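Local coordinates for dehydratase, IlvD/Edd family (Caulobacter crescentus, PDB 5OYN), which catalyses the dehydration of D-xylonate, and with similar efficiency D-gluconate, using a [2Fe-2S] cluster and a magnesium ion, at residues V178-R183 with R497-A502; D438-R443 with V474-P479. All blocks are in the same frame, centred on the assembly; numbering follows the deposited sequence.

Interaction 1 of 2, residues V178-R183 with R497-A502; sequences VIWRSR and RQSGTA
Trp-180, on helix 177-187, meets Ser-499 and Thr-501 in a buried polar and van der Waals contact that joins the N-terminal family region to an active-site loop of the C-terminal one. One indole carries the whole helix side, and its NE1 donates to Thr-501 OG1 over 2.9 Å with an N-H...O angle of 156°. The hydroxyl lies 9° out of the indole plane, at the ring edge, and the two side chains meet at about a right angle. Beside this bond, CZ2 of the six-membered ring rests obliquely on Ser-499 CB at 3.4 Å, and CD1 lies 3.8 Å from Ala-502 CA. The loop presents these groups from a type I turn, residues 499-502, closed by Ala-502 N to Ser-499 O (2.7 Å). Within it Ser-499 OG and Thr-501 OG1 share a hydrogen bond of 2.6 Å, in which either may be the donor. Chi1 of 65° sets Thr-501 OG1 between its own N and C, where it faces both the indole N-H and Ser-499 OG. Two bonds therefore grip this hydroxyl, which should restrict its rotation. The Ser-499 side chain is also about 3 Å from that of Glu-472, a magnesium ligand, so the chain of contacts from the indole ends next to the metal site. Outside the two segments, Thr-212 packs on Thr-501, and Ile-179 packs on Leu-35 of the second subunit. Helix 193-202 covers Ile-179 and Ser-182 on helix 177-187, while the loop itself connects strands 492-494 and 507-511.

Interaction 2 of 2, residues D438-R443 with V474-P479; sequences DDYHKR and VNMQPP
Tyr-440 reaches from helix 436-443 to the loop 474-479, laying one ring face against Met-476 and ending on the backbone of Gln-477. Met-476 CG stands over that face, offset toward the rim, 3.7 Å from the ring centroid and 27° off the normal, a CH-pi contact. The sulfur SD lies obliquely, 4.3 Å from the centroid, as a Met-aromatic contact, and the two side chains run past each other in opposite directions. At the far end of the ring, Tyr-440 OH donates to Gln-477 O at 2.5 Å; the donor sits 15° from the carbonyl plane. Gln-477 CG packs against the same hydroxyl at 3.3 Å. Tyr-440 CG is anti to its own N (chi1 164°), which projects the phenol from the helix toward the loop. Further out, Phe-434 meets the Tyr-440 ring edge-to-face and also touches Met-476, whose side chain lies on Leu-457 and Ile-459 of strand 455-460. The contact thus combines apolar and polar parts: one ring face packs on the Met-476 methylene, with the sulfur oblique to it, while the phenol OH gives a hydrogen bond to the Gln-477 carbonyl.

In the fold
Interaction 2 is nested in the chain loop closed by interaction 1; their centres lie 13 Å apart. The loop 474-479 connects them: Arg-497 O and Val-474 N are 2.9 Å apart, a probable hydrogen bond, and Asn-475 ND2 packs on Trp-180 CD2 at 3.4 Å. Gln-477 OE1 lies 3.3 Å from Arg-183 C, so this loop touches both helix 177-187 and the loop 497-502. Interaction 1 is the one beside the active site, with the Ser-499 side chain about 5 Å from magnesium and that of Thr-501 about 6 Å from the [2Fe-2S] cluster. Interaction 2 is more remote, the Met-476 side chain being about 11 Å from that of Glu-472.

Interaction 1 of 2, residues V178-R183 with R497-A502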
# COMPACT_ATOMS: atom_id res chain seq x y z
N VAL A 178 -20.88 -23.10 -12.54
CA VAL A 178 -20.16 -23.57 -13.72
C VAL A 178 -19.45 -24.88 -13.42
O VAL A 178 -19.33 -25.74 -14.29
CB VAL A 178 -19.20 -22.47 -14.23
CG1 VAL A 178 -17.93 -22.34 -13.38
CG2 VAL A 178 -18.84 -22.71 -15.68
N ILE A 179 -19.02 -25.10 -12.17
CA ILE A 179 -18.37 -26.36 -11.83
C ILE A 179 -19.37 -27.52 -11.91
O ILE A 179 -19.08 -28.56 -12.51
CB ILE A 179 -17.72 -26.28 -10.44
CG1 ILE A 179 -16.70 -25.13 -10.37
CG2 ILE A 179 -17.07 -27.61 -10.09
CD1 ILE A 179 -15.70 -25.07 -11.51
N TRP A 180 -20.56 -27.35 -11.32
CA TRP A 180 -21.54 -28.44 -11.30
C TRP A 180 -22.09 -28.73 -12.69
O TRP A 180 -22.32 -29.89 -13.03
CB TRP A 180 -22.68 -28.12 -10.34
CG TRP A 180 -22.26 -27.29 -9.19
CD1 TRP A 180 -22.84 -26.12 -8.78
CD2 TRP A 180 -21.18 -27.54 -8.30
NE1 TRP A 180 -22.17 -25.62 -7.68
CE2 TRP A 180 -21.14 -26.48 -7.37
CE3 TRP A 180 -20.23 -28.57 -8.19
CZ2 TRP A 180 -20.20 -26.42 -6.34
CZ3 TRP A 180 -19.29 -28.50 -7.16
CH2 TRP A 180 -19.29 -27.43 -6.25
N ARG A 181 -22.32 -27.69 -13.51
CA ARG A 181 -22.75 -27.93 -14.89
C ARG A 181 -21.63 -28.55 -15.71
O ARG A 181 -21.89 -29.32 -16.63
CB ARG A 181 -23.22 -26.64 -15.57
CG ARG A 181 -24.24 -25.85 -14.78
CD ARG A 181 -25.14 -24.95 -15.62
NE ARG A 181 -26.41 -24.76 -14.91
CZ ARG A 181 -26.98 -23.58 -14.65
NH1 ARG A 181 -26.40 -22.44 -15.05
NH2 ARG A 181 -28.14 -23.54 -13.98
N SER A 182 -20.38 -28.22 -15.41
CA SER A 182 -19.30 -28.77 -16.21
C SER A 182 -18.95 -30.18 -15.80
O SER A 182 -18.39 -30.92 -16.62
CB SER A 182 -18.06 -27.87 -16.13
OG SER A 182 -18.21 -26.76 -17.01
N ARG A 183 -19.25 -30.56 -14.55
CA ARG A 183 -19.11 -31.96 -14.14
C ARG A 183 -20.02 -32.86 -14.97
O ARG A 183 -19.67 -34.01 -15.27
CB ARG A 183 -19.40 -32.11 -12.64
CG ARG A 183 -18.24 -31.72 -11.73
CD ARG A 183 -18.13 -32.62 -10.51
NE ARG A 183 -18.68 -32.01 -9.29
CZ ARG A 183 -18.21 -32.18 -8.05
NH1 ARG A 183 -17.16 -32.95 -7.82
NH2 ARG A 183 -18.80 -31.58 -7.03
N ARG A 497 -23.78 -30.79 3.46
CA ARG A 497 -24.27 -29.57 2.82
C ARG A 497 -24.00 -29.63 1.31
O ARG A 497 -23.51 -30.63 0.79
CB ARG A 497 -23.63 -28.32 3.45
CG ARG A 497 -23.41 -28.43 4.97
CD ARG A 497 -23.01 -27.12 5.63
NE ARG A 497 -22.29 -26.27 4.69
CZ ARG A 497 -20.98 -26.31 4.49
NH1 ARG A 497 -20.23 -27.15 5.18
NH2 ARG A 497 -20.42 -25.50 3.60
N GLN A 498 -24.35 -28.56 0.61
CA GLN A 498 -23.96 -28.38 -0.78
C GLN A 498 -23.69 -26.91 -0.99
O GLN A 498 -24.15 -26.06 -0.23
CB GLN A 498 -25.04 -28.86 -1.75
CG GLN A 498 -26.19 -27.88 -1.89
CD GLN A 498 -27.31 -28.44 -2.73
OE1 GLN A 498 -27.24 -29.57 -3.22
NE2 GLN A 498 -28.34 -27.63 -2.94
N SER A 499 -22.92 -26.60 -2.04
CA SER A 499 -22.59 -25.20 -2.31
C SER A 499 -23.86 -24.39 -2.54
O SER A 499 -24.80 -24.84 -3.20
CB SER A 499 -21.67 -25.09 -3.52
OG SER A 499 -21.29 -23.74 -3.76
N GLY A 500 -23.88 -23.18 -1.99
CA GLY A 500 -24.99 -22.28 -2.24
C GLY A 500 -25.21 -22.02 -3.71
O GLY A 500 -26.22 -21.45 -4.12
N THR A 501 -24.25 -22.44 -4.51
CA THR A 501 -24.30 -22.32 -5.96
C THR A 501 -24.85 -23.57 -6.62
O THR A 501 -24.88 -23.65 -7.85
CB THR A 501 -22.89 -22.02 -6.48
OG1 THR A 501 -22.03 -23.14 -6.22
CG2 THR A 501 -22.32 -20.82 -5.75
N ALA A 502 -25.28 -24.56 -5.84
CA ALA A 502 -25.80 -25.78 -6.44
C ALA A 502 -27.18 -25.54 -7.02
O ALA A 502 -27.97 -24.76 -6.49
CB ALA A 502 -25.85 -26.92 -5.42

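Interaction 2 of 2, residues D438-R443 with V474-P479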
# COMPACT_ATOMS: atom_id res chain seq x y z
N ASP A 438 -15.42 -39.51 -1.27
CA ASP A 438 -14.55 -40.43 -1.99
C ASP A 438 -15.31 -41.67 -2.39
O ASP A 438 -15.25 -42.11 -3.55
CB ASP A 438 -13.33 -40.78 -1.14
CG ASP A 438 -12.35 -41.69 -1.87
OD1 ASP A 438 -12.11 -41.50 -3.09
OD2 ASP A 438 -11.80 -42.61 -1.21
N ASP A 439 -16.07 -42.23 -1.45
CA ASP A 439 -16.91 -43.40 -1.71
C ASP A 439 -17.80 -43.19 -2.94
O ASP A 439 -17.82 -44.02 -3.85
CB ASP A 439 -17.75 -43.69 -0.46
CG ASP A 439 -18.41 -45.07 -0.48
OD1 ASP A 439 -17.80 -46.03 -1.00
OD2 ASP A 439 -19.54 -45.18 0.04
N TYR A 440 -18.52 -42.06 -2.98
CA TYR A 440 -19.39 -41.77 -4.12
C TYR A 440 -18.63 -41.83 -5.44
O TYR A 440 -19.06 -42.49 -6.39
CB TYR A 440 -20.05 -40.40 -3.94
CG TYR A 440 -20.65 -39.82 -5.20
CD1 TYR A 440 -19.90 -39.03 -6.06
CD2 TYR A 440 -21.97 -40.04 -5.53
CE1 TYR A 440 -20.44 -38.50 -7.22
CE2 TYR A 440 -22.53 -39.51 -6.69
CZ TYR A 440 -21.76 -38.74 -7.53
OH TYR A 440 -22.33 -38.22 -8.68
N HIS A 441 -17.47 -41.16 -5.50
CA HIS A 441 -16.74 -41.06 -6.77
C HIS A 441 -16.23 -42.42 -7.23
O HIS A 441 -16.13 -42.66 -8.44
CB HIS A 441 -15.57 -40.06 -6.64
CG HIS A 441 -16.02 -38.64 -6.72
ND1 HIS A 441 -16.54 -38.09 -7.87
CD2 HIS A 441 -16.07 -37.66 -5.78
CE1 HIS A 441 -16.87 -36.83 -7.64
NE2 HIS A 441 -16.60 -36.55 -6.38
N LYS A 442 -15.93 -43.32 -6.30
CA LYS A 442 -15.35 -44.59 -6.69
C LYS A 442 -16.39 -45.58 -7.19
O LYS A 442 -16.08 -46.40 -8.06
CB LYS A 442 -14.53 -45.15 -5.54
CG LYS A 442 -13.16 -44.43 -5.34
CD LYS A 442 -12.34 -44.29 -6.66
CE LYS A 442 -12.50 -42.95 -7.44
NZ LYS A 442 -11.93 -43.07 -8.82
N ARG A 443 -17.63 -45.51 -6.69
CA ARG A 443 -18.64 -46.52 -7.02
C ARG A 443 -19.80 -46.02 -7.87
O ARG A 443 -20.59 -46.84 -8.34
CB ARG A 443 -19.20 -47.15 -5.73
CG ARG A 443 -18.16 -47.77 -4.78
CD ARG A 443 -18.75 -48.03 -3.39
NE ARG A 443 -20.14 -48.46 -3.49
CZ ARG A 443 -21.10 -48.22 -2.60
NH1 ARG A 443 -20.84 -47.53 -1.49
NH2 ARG A 443 -22.33 -48.67 -2.81
N VAL A 474 -23.37 -32.86 -1.10
CA VAL A 474 -24.65 -33.51 -1.32
C VAL A 474 -25.12 -33.38 -2.77
O VAL A 474 -25.87 -34.23 -3.27
CB VAL A 474 -25.71 -32.98 -0.34
CG1 VAL A 474 -27.08 -33.56 -0.64
CG2 VAL A 474 -25.31 -33.31 1.10
N ASN A 475 -24.70 -32.34 -3.50
CA ASN A 475 -25.17 -32.19 -4.88
C ASN A 475 -24.55 -33.26 -5.79
O ASN A 475 -23.87 -32.94 -6.77
CB ASN A 475 -24.89 -30.77 -5.41
CG ASN A 475 -23.44 -30.32 -5.24
OD1 ASN A 475 -22.83 -30.49 -4.19
ND2 ASN A 475 -22.89 -29.72 -6.29
N MET A 476 -24.81 -34.54 -5.47
CA MET A 476 -24.33 -35.66 -6.27
C MET A 476 -25.02 -35.71 -7.62
O MET A 476 -26.22 -35.41 -7.73
CB MET A 476 -24.57 -36.97 -5.53
CG MET A 476 -23.62 -37.22 -4.37
SD MET A 476 -24.15 -38.55 -3.24
CE MET A 476 -25.54 -37.74 -2.47
N GLN A 477 -24.28 -36.12 -8.66
CA GLN A 477 -24.85 -36.17 -10.00
C GLN A 477 -25.15 -37.62 -10.43
O GLN A 477 -24.53 -38.56 -9.92
CB GLN A 477 -23.92 -35.51 -11.03
CG GLN A 477 -22.63 -36.25 -11.33
CD GLN A 477 -21.90 -35.65 -12.53
OE1 GLN A 477 -21.96 -34.44 -12.77
NE2 GLN A 477 -21.21 -36.50 -13.29
N PRO A 478 -26.09 -37.81 -11.36
CA PRO A 478 -26.39 -39.16 -11.85
C PRO A 478 -25.16 -39.85 -12.40
O PRO A 478 -24.18 -39.18 -12.77
CB PRO A 478 -27.41 -38.90 -12.97
CG PRO A 478 -28.04 -37.61 -12.63
CD PRO A 478 -26.99 -36.80 -11.94
N PRO A 479 -25.16 -41.18 -12.47
CA PRO A 479 -24.08 -41.89 -13.16
C PRO A 479 -24.05 -41.54 -14.64
O PRO A 479 -25.00 -40.98 -15.19
CB PRO A 479 -24.42 -43.37 -12.94
CG PRO A 479 -25.37 -43.39 -11.78
CD PRO A 479 -26.13 -42.10 -11.84